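Local coordinates for protein glucosamine-6-phosphate deaminase (Thermotoga maritima, PDB 1J5X) that contains a SIS domain and is an alpha/beta protein with two parallel beta-sheets flanked by helices, at residues E54-C60 and R81-A87; G61-N65 and L228-K233; L68-Y73 and S221-V226; G111-L117 and S139-E144. All blocks are in the same frame, centred on the assembly; numbering follows the deposited sequence.

Contact 1 of 4, residues E54-C60 and R81-A87; sequences EVLFVGC and RTKAIPA
Residues 54-59 and 81-86 are extended strands running parallel, their axes 4.7 Å apart at closest approach and inclined by 18°. Register runs from Glu54-Arg81 to Val58-Ile85. Each odd-numbered residue of 55-59 bonds to both neighbours of its partner: Val55 N to Arg81 O (3.0 Å), Lys83 N to Val55 O (3.1 Å), Phe57 N to Lys83 O (2.9 Å), Ile85 N to Phe57 O (2.9 Å), Gly59 N to Ile85 O (3.3 Å) and Ala87 N to Gly59 O (2.9 Å). Leu56, Val58 and Ile85 share a face with Glu54, Arg81 and Lys83; Leu56 CD1 meets Ile85 CD1 at 4.2 Å, and Val58 CG1 (chi1 t) reaches Ala87 CB at 3.7 Å. On the other, Phe57 (chi1 m) turns its ring edge to Thr82, CE1 to CG2 3.8 Å, beneath helix 62-78. Thr82 OG1 bonds to Ser71 O of that helix. With helix 62-78 as the crossover, the pair forms a beta-alpha-beta unit at one edge of the five-stranded parallel sheet of the SIS domain.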
loop_
_atom_site.group_PDB
_atom_site.type_symbol
_atom_site.label_atom_id
_atom_site.label_comp_id
_atom_site.label_asym_id
_atom_site.label_seq_id
_atom_site.Cartn_x
_atom_site.Cartn_y
_atom_site.Cartn_z
ATOM N N GLU A 54 -3.449 22.715 -0.374
ATOM C CA GLU A 54 -3.963 21.431 -0.842
ATOM C C GLU A 54 -2.789 20.612 -1.379
ATOM O O GLU A 54 -1.906 21.161 -2.065
ATOM C CB GLU A 54 -5.005 21.690 -1.945
ATOM C CG GLU A 54 -5.237 20.572 -2.949
ATOM C CD GLU A 54 -5.736 21.060 -4.355
ATOM O OE1 GLU A 54 -4.962 21.653 -5.188
ATOM O OE2 GLU A 54 -6.928 20.824 -4.636
ATOM N N VAL A 55 -2.736 19.336 -1.027
ATOM C CA VAL A 55 -1.632 18.521 -1.520
ATOM C C VAL A 55 -2.212 17.325 -2.234
ATOM O O VAL A 55 -3.125 16.661 -1.734
ATOM C CB VAL A 55 -0.690 18.099 -0.418
ATOM C CG1 VAL A 55 0.466 17.207 -1.004
ATOM C CG2 VAL A 55 -0.121 19.387 0.276
ATOM N N LEU A 56 -1.745 17.118 -3.470
ATOM C CA LEU A 56 -2.195 15.995 -4.276
ATOM C C LEU A 56 -1.175 14.829 -4.230
ATOM O O LEU A 56 0.023 15.053 -4.047
ATOM C CB LEU A 56 -2.316 16.415 -5.741
ATOM C CG LEU A 56 -3.079 17.713 -6.055
ATOM C CD1 LEU A 56 -3.229 17.816 -7.597
ATOM C CD2 LEU A 56 -4.415 17.677 -5.404
ATOM N N PHE A 57 -1.691 13.600 -4.388
ATOM C CA PHE A 57 -0.874 12.382 -4.400
ATOM C C PHE A 57 -1.355 11.702 -5.672
ATOM O O PHE A 57 -2.511 11.340 -5.776
ATOM C CB PHE A 57 -1.156 11.586 -3.150
ATOM C CG PHE A 57 -0.695 12.309 -1.905
ATOM C CD1 PHE A 57 -1.540 13.247 -1.263
ATOM C CD2 PHE A 57 0.581 12.102 -1.424
ATOM C CE1 PHE A 57 -1.072 13.961 -0.133
ATOM C CE2 PHE A 57 1.065 12.803 -0.300
ATOM C CZ PHE A 57 0.227 13.733 0.339
ATOM N N VAL A 58 -0.444 11.510 -6.643
ATOM C CA VAL A 58 -0.912 11.045 -7.972
ATOM C C VAL A 58 -0.092 9.836 -8.424
ATOM O O VAL A 58 1.132 9.905 -8.374
ATOM C CB VAL A 58 -0.665 12.225 -8.988
ATOM C CG1 VAL A 58 -1.053 11.829 -10.410
ATOM C CG2 VAL A 58 -1.493 13.498 -8.517
ATOM N N GLY A 59 -0.743 8.774 -8.874
ATOM C CA GLY A 59 0.048 7.610 -9.290
ATOM C C GLY A 59 -0.825 6.569 -9.946
ATOM O O GLY A 59 -2.019 6.803 -10.049
ATOM N N CYS A 60 -0.234 5.438 -10.381
ATOM C CA CYS A 60 -0.959 4.350 -11.053
ATOM C C CYS A 60 -0.755 3.000 -10.392
ATOM O O CYS A 60 0.371 2.710 -9.922
ATOM C CB CYS A 60 -0.486 4.179 -12.515
ATOM S SG CYS A 60 -0.633 5.685 -13.527
ATOM N N ARG A 81 -5.851 19.785 3.322
ATOM C CA ARG A 81 -6.716 19.102 2.393
ATOM C C ARG A 81 -5.833 18.229 1.463
ATOM O O ARG A 81 -4.826 18.735 0.988
ATOM C CB ARG A 81 -7.476 20.130 1.553
ATOM C CG ARG A 81 -8.475 20.986 2.390
ATOM C CD ARG A 81 -9.031 22.192 1.587
ATOM N NE ARG A 81 -7.991 23.193 1.327
ATOM C CZ ARG A 81 -7.901 23.948 0.228
ATOM N NH1 ARG A 81 -8.797 23.839 -0.759
ATOM N NH2 ARG A 81 -6.888 24.812 0.107
ATOM N N THR A 82 -6.202 16.974 1.253
ATOM C CA THR A 82 -5.419 16.113 0.295
ATOM C C THR A 82 -6.332 15.451 -0.713
ATOM O O THR A 82 -7.514 15.299 -0.467
ATOM C CB THR A 82 -4.630 14.981 1.018
ATOM O OG1 THR A 82 -5.539 14.038 1.626
ATOM C CG2 THR A 82 -3.697 15.586 2.094
ATOM N N LYS A 83 -5.800 15.031 -1.867
ATOM C CA LYS A 83 -6.593 14.311 -2.851
ATOM C C LYS A 83 -5.608 13.267 -3.423
ATOM O O LYS A 83 -4.431 13.552 -3.575
ATOM C CB LYS A 83 -7.080 15.177 -4.047
ATOM C CG LYS A 83 -8.069 16.264 -3.753
ATOM C CD LYS A 83 -8.596 16.862 -5.080
ATOM C CE LYS A 83 -9.269 15.796 -5.972
ATOM N NZ LYS A 83 -9.772 16.352 -7.338
ATOM N N ALA A 84 -6.093 12.054 -3.618
ATOM C CA ALA A 84 -5.273 10.981 -4.259
ATOM C C ALA A 84 -6.010 10.837 -5.611
ATOM O O ALA A 84 -7.277 10.742 -5.653
ATOM C CB ALA A 84 -5.379 9.696 -3.464
ATOM N N ILE A 85 -5.247 10.826 -6.717
ATOM C CA ILE A 85 -5.868 10.760 -8.050
ATOM C C ILE A 85 -5.093 9.797 -8.949
ATOM O O ILE A 85 -3.844 9.850 -8.980
ATOM C CB ILE A 85 -5.783 12.158 -8.770
ATOM C CG1 ILE A 85 -6.274 13.271 -7.799
ATOM C CG2 ILE A 85 -6.599 12.153 -10.119
ATOM C CD1 ILE A 85 -5.948 14.727 -8.218
ATOM N N PRO A 86 -5.821 8.927 -9.665
ATOM C CA PRO A 86 -5.106 8.007 -10.576
ATOM C C PRO A 86 -4.438 8.927 -11.608
ATOM O O PRO A 86 -5.077 9.863 -12.081
ATOM C CB PRO A 86 -6.225 7.173 -11.213
ATOM C CG PRO A 86 -7.305 7.149 -10.119
ATOM C CD PRO A 86 -7.264 8.578 -9.569
ATOM N N ALA A 87 -3.183 8.659 -11.998
ATOM C CA ALA A 87 -2.525 9.611 -12.883
ATOM C C ALA A 87 -3.172 9.839 -14.226
ATOM O O ALA A 87 -3.014 10.940 -14.760
ATOM C CB ALA A 87 -1.018 9.293 -13.095
#

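Contact 2 of 4, residues G61-N65 and L228-K233; sequences GSSYN and LESALK
Glu229 is the polar hub between the first turn of helix 62-78 and the middle of helix 222-238. Its OE1 accepts a hydrogen bond from Asn65 ND2 (3.2 Å, nearly linear at 168°) and lies 3.3 Å from Ser62 OG, a weak interaction. Its OE2 forms a salt bridge with Lys233 NZ at 2.5 Å, one turn further along the same helix. The side chain of Glu229 starts sideways and bends back through chi1 t and chi2 p, which brings the carboxylate to the other helix; Lys233 curls likewise (chi1 m, chi2 m), so that NZ comes within 2.8 Å of Ser62 OG. Lys233 NZ also donates to Met160 O, in a loop close to Ser62. Gly61 occupies the N-cap position with phi/psi of 60/-131°, and its O receives Asn65 N at 2.9 Å. The nearest CA atoms are those of Asn65 and Glu229, 5.6 Å apart. Leu232 (t, p) sets CD2 3.2 Å from Ser62 OG, 4.0 Å from Gly61 C and 3.8 Å from Asn65 ND2, while Leu228 CD1 lies 3.1 Å from Asn65 OD1 and 4.3 Å from CE2 at the Tyr64 ring edge. A buried carboxylate thus has its charge balanced by a lysine of its own helix and shares a hydrogen bond with the other, a directional link between the halves of the chain built on the five-stranded and four-stranded sheets.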
loop_
_atom_site.group_PDB
_atom_site.type_symbol
_atom_site.label_atom_id
_atom_site.label_comp_id
_atom_site.label_asym_id
_atom_site.label_seq_id
_atom_site.Cartn_x
_atom_site.Cartn_y
_atom_site.Cartn_z
ATOM N N GLY A 61 -1.819 2.206 -10.353
ATOM C CA GLY A 61 -1.727 0.833 -9.813
ATOM C C GLY A 61 -1.289 0.843 -8.357
ATOM O O GLY A 61 -1.887 1.587 -7.527
ATOM N N SER A 62 -0.294 0.017 -8.012
ATOM C CA SER A 62 0.209 0.029 -6.617
ATOM C C SER A 62 0.608 1.416 -6.180
ATOM O O SER A 62 0.496 1.734 -4.973
ATOM C CB SER A 62 1.460 -0.867 -6.416
ATOM O OG SER A 62 1.137 -2.142 -6.868
ATOM N N SER A 63 1.101 2.247 -7.118
ATOM C CA SER A 63 1.527 3.598 -6.724
ATOM C C SER A 63 0.300 4.511 -6.464
ATOM O O SER A 63 0.377 5.522 -5.769
ATOM C CB SER A 63 2.438 4.210 -7.773
ATOM O OG SER A 63 3.804 3.797 -7.576
ATOM N N TYR A 64 -0.820 4.163 -7.064
ATOM C CA TYR A 64 -2.022 4.936 -6.757
ATOM C C TYR A 64 -2.449 4.466 -5.389
ATOM O O TYR A 64 -2.930 5.260 -4.566
ATOM C CB TYR A 64 -3.163 4.680 -7.770
ATOM C CG TYR A 64 -4.522 5.138 -7.257
ATOM C CD1 TYR A 64 -4.837 6.506 -7.176
ATOM C CD2 TYR A 64 -5.430 4.178 -6.740
ATOM C CE1 TYR A 64 -6.028 6.954 -6.565
ATOM C CE2 TYR A 64 -6.655 4.623 -6.098
ATOM C CZ TYR A 64 -6.912 6.011 -6.013
ATOM O OH TYR A 64 -7.997 6.483 -5.279
ATOM N N ASN A 65 -2.363 3.159 -5.138
ATOM C CA ASN A 65 -2.759 2.706 -3.795
ATOM C C ASN A 65 -1.895 3.319 -2.707
ATOM O O ASN A 65 -2.382 3.588 -1.580
ATOM C CB ASN A 65 -2.706 1.166 -3.699
ATOM C CG ASN A 65 -3.705 0.512 -4.652
ATOM O OD1 ASN A 65 -4.802 1.031 -4.887
ATOM N ND2 ASN A 65 -3.342 -0.639 -5.176
ATOM N N LEU A 228 -6.662 -2.080 -0.492
ATOM C CA LEU A 228 -6.666 -2.026 -1.958
ATOM C C LEU A 228 -5.381 -2.604 -2.501
ATOM O O LEU A 228 -5.392 -3.384 -3.496
ATOM C CB LEU A 228 -6.767 -0.606 -2.489
ATOM C CG LEU A 228 -8.088 -0.125 -3.039
ATOM C CD1 LEU A 228 -7.732 1.209 -3.759
ATOM C CD2 LEU A 228 -8.821 -1.134 -4.032
ATOM N N GLU A 229 -4.260 -2.213 -1.879
ATOM C CA GLU A 229 -2.963 -2.702 -2.283
ATOM C C GLU A 229 -2.922 -4.243 -2.033
ATOM O O GLU A 229 -2.438 -5.001 -2.902
ATOM C CB GLU A 229 -1.834 -2.004 -1.488
ATOM C CG GLU A 229 -0.391 -2.541 -1.730
ATOM C CD GLU A 229 0.118 -2.423 -3.186
ATOM O OE1 GLU A 229 -0.644 -1.932 -4.053
ATOM O OE2 GLU A 229 1.272 -2.818 -3.419
ATOM N N SER A 230 -3.506 -4.699 -0.918
ATOM C CA SER A 230 -3.482 -6.152 -0.643
ATOM C C SER A 230 -4.194 -6.935 -1.790
ATOM O O SER A 230 -3.691 -7.964 -2.308
ATOM C CB SER A 230 -4.186 -6.427 0.657
ATOM O OG SER A 230 -3.368 -5.932 1.729
ATOM N N ALA A 231 -5.354 -6.457 -2.183
ATOM C CA ALA A 231 -6.072 -7.142 -3.256
ATOM C C ALA A 231 -5.262 -7.170 -4.522
ATOM O O ALA A 231 -5.195 -8.205 -5.212
ATOM C CB ALA A 231 -7.461 -6.469 -3.476
ATOM N N LEU A 232 -4.568 -6.080 -4.822
ATOM C CA LEU A 232 -3.818 -6.044 -6.059
ATOM C C LEU A 232 -2.659 -7.050 -6.029
ATOM O O LEU A 232 -2.305 -7.690 -7.063
ATOM C CB LEU A 232 -3.300 -4.609 -6.312
ATOM C CG LEU A 232 -2.384 -4.475 -7.524
ATOM C CD1 LEU A 232 -3.247 -4.825 -8.724
ATOM C CD2 LEU A 232 -1.842 -3.065 -7.731
ATOM N N LYS A 233 -2.025 -7.206 -4.860
ATOM C CA LYS A 233 -0.923 -8.183 -4.782
ATOM C C LYS A 233 -1.439 -9.580 -5.081
ATOM O O LYS A 233 -0.762 -10.348 -5.783
ATOM C CB LYS A 233 -0.277 -8.192 -3.384
ATOM C CG LYS A 233 0.212 -6.853 -2.827
ATOM C CD LYS A 233 1.357 -6.209 -3.596
ATOM C CE LYS A 233 0.896 -5.504 -4.935
ATOM N NZ LYS A 233 1.841 -4.377 -5.331
#

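Contact 3 of 4, residues L68-Y73 and S221-V226; sequences LTISYY and SEFFGV
Ser221, in the N-cap position of helix 222-238 with phi/psi of 50/-124°, presents its carbonyl to the face of the Tyr72 ring, O to CE2 3.3 Å; its CB is 4.0 Å from Tyr72 CD1. Glu222 follows with chi1 m and chi2 p, its carboxylate folded against helix 62-78: CD lies 3.6 Å from Tyr72 CB, and OE2 is 3.4 Å from Tyr73 CA and 3.5 Å from CD1 at the edge of the Tyr73 ring. OE2 also forms a salt bridge with Arg76, about one turn beyond Tyr73. Glu222 O meets Thr69 CG2 at 3.6 Å. Segments 68-73 and 222-226 are antiparallel helices, at 171° with axes 8.0 Å apart, so a helix of the five-stranded-sheet half packs on a helix of the four-stranded-sheet half. Phe224 (chi1 t) points toward the partner helix, CE2 4.1 Å from Leu68 CD2 and CD2 4.0 Å from Tyr72 OH. Gly225 and Thr69 have the closest CA atoms, 4.6 Å apart, and Gly225 CA is 3.3 Å from Thr69 OG1; a CB here would collide with that hydroxyl, which is bonded to Asn65 O. At Val226, CG2 just reaches Thr69 CG2, 4.5 Å away.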
loop_
_atom_site.group_PDB
_atom_site.type_symbol
_atom_site.label_atom_id
_atom_site.label_comp_id
_atom_site.label_asym_id
_atom_site.label_seq_id
_atom_site.Cartn_x
_atom_site.Cartn_y
_atom_site.Cartn_z
ATOM N N LEU A 68 -3.049 6.919 -2.270
ATOM C CA LEU A 68 -4.274 6.957 -1.484
ATOM C C LEU A 68 -3.952 6.791 0.008
ATOM O O LEU A 68 -4.404 7.597 0.846
ATOM C CB LEU A 68 -5.219 5.844 -1.913
ATOM C CG LEU A 68 -6.508 5.754 -1.120
ATOM C CD1 LEU A 68 -7.362 7.036 -1.313
ATOM C CD2 LEU A 68 -7.307 4.543 -1.644
ATOM N N THR A 69 -3.160 5.772 0.331
ATOM C CA THR A 69 -2.809 5.512 1.728
ATOM C C THR A 69 -2.120 6.705 2.383
ATOM O O THR A 69 -2.516 7.126 3.481
ATOM C CB THR A 69 -1.906 4.283 1.838
ATOM O OG1 THR A 69 -2.557 3.182 1.157
ATOM C CG2 THR A 69 -1.737 3.887 3.372
ATOM N N ILE A 70 -1.123 7.306 1.708
ATOM C CA ILE A 70 -0.457 8.419 2.349
ATOM C C ILE A 70 -1.336 9.671 2.391
ATOM O O ILE A 70 -1.255 10.456 3.346
ATOM C CB ILE A 70 0.956 8.652 1.695
ATOM C CG1 ILE A 70 1.766 9.714 2.475
ATOM C CG2 ILE A 70 0.790 9.045 0.225
ATOM C CD1 ILE A 70 2.030 9.296 3.993
ATOM N N SER A 71 -2.234 9.853 1.410
ATOM C CA SER A 71 -3.117 11.037 1.394
ATOM C C SER A 71 -3.959 11.051 2.710
ATOM O O SER A 71 -4.144 12.117 3.357
ATOM C CB SER A 71 -4.056 11.048 0.163
ATOM O OG SER A 71 -5.064 10.048 0.177
ATOM N N TYR A 72 -4.450 9.891 3.114
ATOM C CA TYR A 72 -5.245 9.867 4.375
ATOM C C TYR A 72 -4.343 10.313 5.533
ATOM O O TYR A 72 -4.728 11.129 6.385
ATOM C CB TYR A 72 -5.731 8.468 4.773
ATOM C CG TYR A 72 -6.919 7.903 4.032
ATOM C CD1 TYR A 72 -8.206 8.297 4.346
ATOM C CD2 TYR A 72 -6.747 6.952 3.050
ATOM C CE1 TYR A 72 -9.310 7.757 3.687
ATOM C CE2 TYR A 72 -7.804 6.406 2.399
ATOM C CZ TYR A 72 -9.095 6.805 2.714
ATOM O OH TYR A 72 -10.168 6.238 2.068
ATOM N N TYR A 73 -3.144 9.732 5.611
ATOM C CA TYR A 73 -2.245 10.059 6.717
ATOM C C TYR A 73 -1.820 11.524 6.757
ATOM O O TYR A 73 -1.726 12.144 7.843
ATOM C CB TYR A 73 -1.024 9.148 6.674
ATOM C CG TYR A 73 -0.270 9.078 7.992
ATOM C CD1 TYR A 73 -0.823 8.441 9.102
ATOM C CD2 TYR A 73 0.968 9.682 8.135
ATOM C CE1 TYR A 73 -0.158 8.412 10.334
ATOM C CE2 TYR A 73 1.650 9.651 9.353
ATOM C CZ TYR A 73 1.087 9.026 10.460
ATOM O OH TYR A 73 1.708 9.059 11.691
ATOM N N SER A 221 -10.025 3.824 6.243
ATOM C CA SER A 221 -9.121 4.939 6.022
ATOM C C SER A 221 -7.772 4.474 5.503
ATOM O O SER A 221 -7.747 3.852 4.453
ATOM C CB SER A 221 -8.957 5.713 7.343
ATOM O OG SER A 221 -10.239 6.058 7.828
ATOM N N GLU A 222 -6.664 4.811 6.177
ATOM C CA GLU A 222 -5.366 4.316 5.699
ATOM C C GLU A 222 -5.382 2.783 5.485
ATOM O O GLU A 222 -4.711 2.296 4.535
ATOM C CB GLU A 222 -4.229 4.582 6.673
ATOM C CG GLU A 222 -3.788 6.021 6.747
ATOM C CD GLU A 222 -4.675 6.853 7.772
ATOM O OE1 GLU A 222 -5.872 6.558 7.940
ATOM O OE2 GLU A 222 -4.170 7.839 8.350
ATOM N N PHE A 223 -6.113 2.053 6.336
ATOM C CA PHE A 223 -6.154 0.574 6.193
ATOM C C PHE A 223 -6.984 0.102 5.003
ATOM O O PHE A 223 -6.903 -1.074 4.622
ATOM C CB PHE A 223 -6.630 -0.065 7.481
ATOM C CG PHE A 223 -5.651 0.117 8.632
ATOM C CD1 PHE A 223 -4.399 0.772 8.427
ATOM C CD2 PHE A 223 -6.007 -0.343 9.900
ATOM C CE1 PHE A 223 -3.488 0.968 9.466
ATOM C CE2 PHE A 223 -5.127 -0.156 10.973
ATOM C CZ PHE A 223 -3.852 0.502 10.761
ATOM N N PHE A 224 -7.825 0.989 4.465
ATOM C CA PHE A 224 -8.561 0.688 3.218
ATOM C C PHE A 224 -7.512 0.760 2.101
ATOM O O PHE A 224 -7.497 -0.088 1.216
ATOM C CB PHE A 224 -9.642 1.736 2.909
ATOM C CG PHE A 224 -10.267 1.536 1.563
ATOM C CD1 PHE A 224 -10.934 0.353 1.271
ATOM C CD2 PHE A 224 -10.081 2.492 0.564
ATOM C CE1 PHE A 224 -11.409 0.091 -0.012
ATOM C CE2 PHE A 224 -10.569 2.245 -0.749
ATOM C CZ PHE A 224 -11.217 1.038 -1.025
ATOM N N GLY A 225 -6.658 1.790 2.116
ATOM C CA GLY A 225 -5.596 1.868 1.109
ATOM C C GLY A 225 -4.718 0.599 1.184
ATOM O O GLY A 225 -4.309 0.022 0.162
ATOM N N VAL A 226 -4.423 0.154 2.423
ATOM C CA VAL A 226 -3.607 -1.062 2.607
ATOM C C VAL A 226 -4.386 -2.230 1.989
ATOM O O VAL A 226 -3.779 -3.130 1.395
ATOM C CB VAL A 226 -3.400 -1.375 4.123
ATOM C CG1 VAL A 226 -2.865 -2.790 4.320
ATOM C CG2 VAL A 226 -2.409 -0.344 4.731
#

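Contact 4 of 4, residues G111-L117 and S139-E144; sequences GNTTEVL and SRLAKE
Gly111, at phi/psi 77/6° in the loop leading to helix 114-125, offers its carbonyl to the short helix 140-144, O accepting from Leu141 N at 2.9 Å. Its CA lies 3.4 Å from Ser139 OG, and a CB at this position would clash with that oxygen. Asn112, with chi1 m, turns OD1 back to accept from Arg140 N (2.9 Å), so two successive residues of the loop satisfy two successive amides in the first turn of the helix. Ser139 (chi1 p) is its N-cap: OG accepts from Ala142 N at 3.3 Å and is also bonded to Glu136 O. Val116 CG1 then packs on Leu141 CD2 at 4.1 Å. Leu117 (m, t) has its CA-CB bond toward the other segment, with CD1 3.3 Å from Arg140 NE over one face of the guanidinium and CD2 4.3 Å from Leu141 CB. That guanidinium is held by Glu144, NE to OE2 2.7 Å and NH2 to OE1 2.9 Å, while a water bridges Leu117 O (3.1 Å) and Glu144 OE1 (2.6 Å). Ser139 therefore caps the helix while Gly111 O and Asn112 OD1 accept from its first two amides, and leucine packing is closed over by an intrahelical salt bridge at the surface.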
loop_
_atom_site.group_PDB
_atom_site.type_symbol
_atom_site.label_atom_id
_atom_site.label_comp_id
_atom_site.label_asym_id
_atom_site.label_seq_id
_atom_site.Cartn_x
_atom_site.Cartn_y
_atom_site.Cartn_z
ATOM N N GLY A 111 9.846 5.359 -12.746
ATOM C CA GLY A 111 10.000 6.769 -13.108
ATOM C C GLY A 111 9.700 7.077 -14.585
ATOM O O GLY A 111 9.853 8.192 -15.029
ATOM N N ASN A 112 9.231 6.089 -15.325
ATOM C CA ASN A 112 8.994 6.326 -16.743
ATOM C C ASN A 112 7.533 6.061 -17.172
ATOM O O ASN A 112 7.204 6.089 -18.370
ATOM C CB ASN A 112 9.998 5.479 -17.571
ATOM C CG ASN A 112 11.422 6.033 -17.489
ATOM O OD1 ASN A 112 11.563 7.346 -17.495
ATOM N ND2 ASN A 112 12.406 5.247 -17.469
ATOM N N THR A 113 6.658 5.868 -16.182
ATOM C CA THR A 113 5.221 5.615 -16.430
ATOM C C THR A 113 4.634 6.796 -17.205
ATOM O O THR A 113 4.608 7.928 -16.724
ATOM C CB THR A 113 4.483 5.411 -15.082
ATOM O OG1 THR A 113 5.183 4.401 -14.349
ATOM C CG2 THR A 113 3.052 4.953 -15.307
ATOM N N THR A 114 4.194 6.518 -18.433
ATOM C CA THR A 114 3.705 7.590 -19.296
ATOM C C THR A 114 2.649 8.499 -18.677
ATOM O O THR A 114 2.762 9.719 -18.760
ATOM C CB THR A 114 3.149 7.048 -20.596
ATOM O OG1 THR A 114 4.096 6.135 -21.214
ATOM C CG2 THR A 114 2.919 8.213 -21.529
ATOM N N GLU A 115 1.652 7.885 -18.056
ATOM C CA GLU A 115 0.577 8.665 -17.434
ATOM C C GLU A 115 1.094 9.602 -16.337
ATOM O O GLU A 115 0.587 10.698 -16.170
ATOM C CB GLU A 115 -0.451 7.683 -16.885
ATOM C CG GLU A 115 -1.253 7.025 -17.981
ATOM C CD GLU A 115 -1.920 5.776 -17.459
ATOM O OE1 GLU A 115 -2.866 5.944 -16.635
ATOM O OE2 GLU A 115 -1.504 4.639 -17.798
ATOM N N VAL A 116 2.134 9.176 -15.610
ATOM C CA VAL A 116 2.655 9.987 -14.500
ATOM C C VAL A 116 3.433 11.143 -15.067
ATOM O O VAL A 116 3.403 12.239 -14.523
ATOM C CB VAL A 116 3.532 9.103 -13.545
ATOM C CG1 VAL A 116 4.137 9.961 -12.386
ATOM C CG2 VAL A 116 2.664 8.028 -12.970
ATOM N N LEU A 117 4.170 10.893 -16.180
ATOM C CA LEU A 117 4.908 11.970 -16.807
ATOM C C LEU A 117 3.940 12.977 -17.460
ATOM O O LEU A 117 4.162 14.206 -17.460
ATOM C CB LEU A 117 5.890 11.386 -17.863
ATOM C CG LEU A 117 7.026 10.668 -17.110
ATOM C CD1 LEU A 117 7.861 9.879 -18.201
ATOM C CD2 LEU A 117 7.878 11.696 -16.371
ATOM N N SER A 139 15.591 8.309 -14.288
ATOM C CA SER A 139 14.300 8.265 -14.981
ATOM C C SER A 139 13.792 9.650 -15.339
ATOM O O SER A 139 14.254 10.661 -14.843
ATOM C CB SER A 139 13.225 7.552 -14.126
ATOM O OG SER A 139 12.968 8.350 -12.974
ATOM N N ARG A 140 12.857 9.664 -16.276
ATOM C CA ARG A 140 12.267 10.918 -16.701
ATOM C C ARG A 140 11.603 11.622 -15.470
ATOM O O ARG A 140 11.682 12.827 -15.353
ATOM C CB ARG A 140 11.212 10.660 -17.778
ATOM C CG ARG A 140 11.852 10.300 -19.151
ATOM C CD ARG A 140 10.819 10.298 -20.243
ATOM N NE ARG A 140 10.021 11.519 -20.141
ATOM C CZ ARG A 140 8.947 11.778 -20.884
ATOM N NH1 ARG A 140 8.549 10.898 -21.795
ATOM N NH2 ARG A 140 8.256 12.909 -20.691
ATOM N N LEU A 141 10.943 10.864 -14.594
ATOM C CA LEU A 141 10.337 11.565 -13.408
ATOM C C LEU A 141 11.422 12.221 -12.533
ATOM O O LEU A 141 11.255 13.339 -12.004
ATOM C CB LEU A 141 9.482 10.564 -12.596
ATOM C CG LEU A 141 8.648 11.242 -11.448
ATOM C CD1 LEU A 141 7.731 12.248 -12.079
ATOM C CD2 LEU A 141 7.834 10.214 -10.645
ATOM N N ALA A 142 12.570 11.548 -12.384
ATOM C CA ALA A 142 13.647 12.121 -11.593
ATOM C C ALA A 142 14.148 13.395 -12.247
ATOM O O ALA A 142 14.486 14.380 -11.575
ATOM C CB ALA A 142 14.844 11.102 -11.423
ATOM N N LYS A 143 14.150 13.392 -13.573
ATOM C CA LYS A 143 14.666 14.540 -14.300
ATOM C C LYS A 143 13.642 15.624 -14.631
ATOM O O LYS A 143 14.044 16.769 -14.813
ATOM C CB LYS A 143 15.330 14.048 -15.614
ATOM C CG LYS A 143 16.610 13.274 -15.390
ATOM C CD LYS A 143 17.012 12.420 -16.640
ATOM C CE LYS A 143 18.510 11.958 -16.533
ATOM N NZ LYS A 143 18.842 10.917 -17.584
ATOM N N GLU A 144 12.338 15.285 -14.651
ATOM C CA GLU A 144 11.279 16.257 -15.036
ATOM C C GLU A 144 10.413 16.832 -13.914
ATOM O O GLU A 144 9.675 17.804 -14.135
ATOM C CB GLU A 144 10.398 15.611 -16.093
ATOM C CG GLU A 144 11.135 15.511 -17.468
ATOM C CD GLU A 144 10.491 14.513 -18.422
ATOM O OE1 GLU A 144 9.246 14.479 -18.503
ATOM O OE2 GLU A 144 11.234 13.740 -19.121
HETATM O O HOH W 1 7.039 15.205 -17.233
#

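How the contacts relate
Contacts 2 and 3 hold the same two helices, 62-78 and 222-238, and lie nearest the middle of the chain; contact 2 joins them through a buried carboxylate, contact 3 through close helix packing, with Leu228 and Leu68 touching between them. Contact 1 is dominated by backbone pairing at the sheet edge. It meets contact 3 through Phe57 on Ile70 and contact 2 through Tyr64, because helix 62-78 links its two strands. Contact 4 is the most peripheral, centred about 20 Å from the chain centre; its touching residues are mostly buried, yet exposed Arg140 borders it. It touches contact 1 where Ala87 and Cys60 meet Glu115 and Val116, but does not touch contacts 2 and 3.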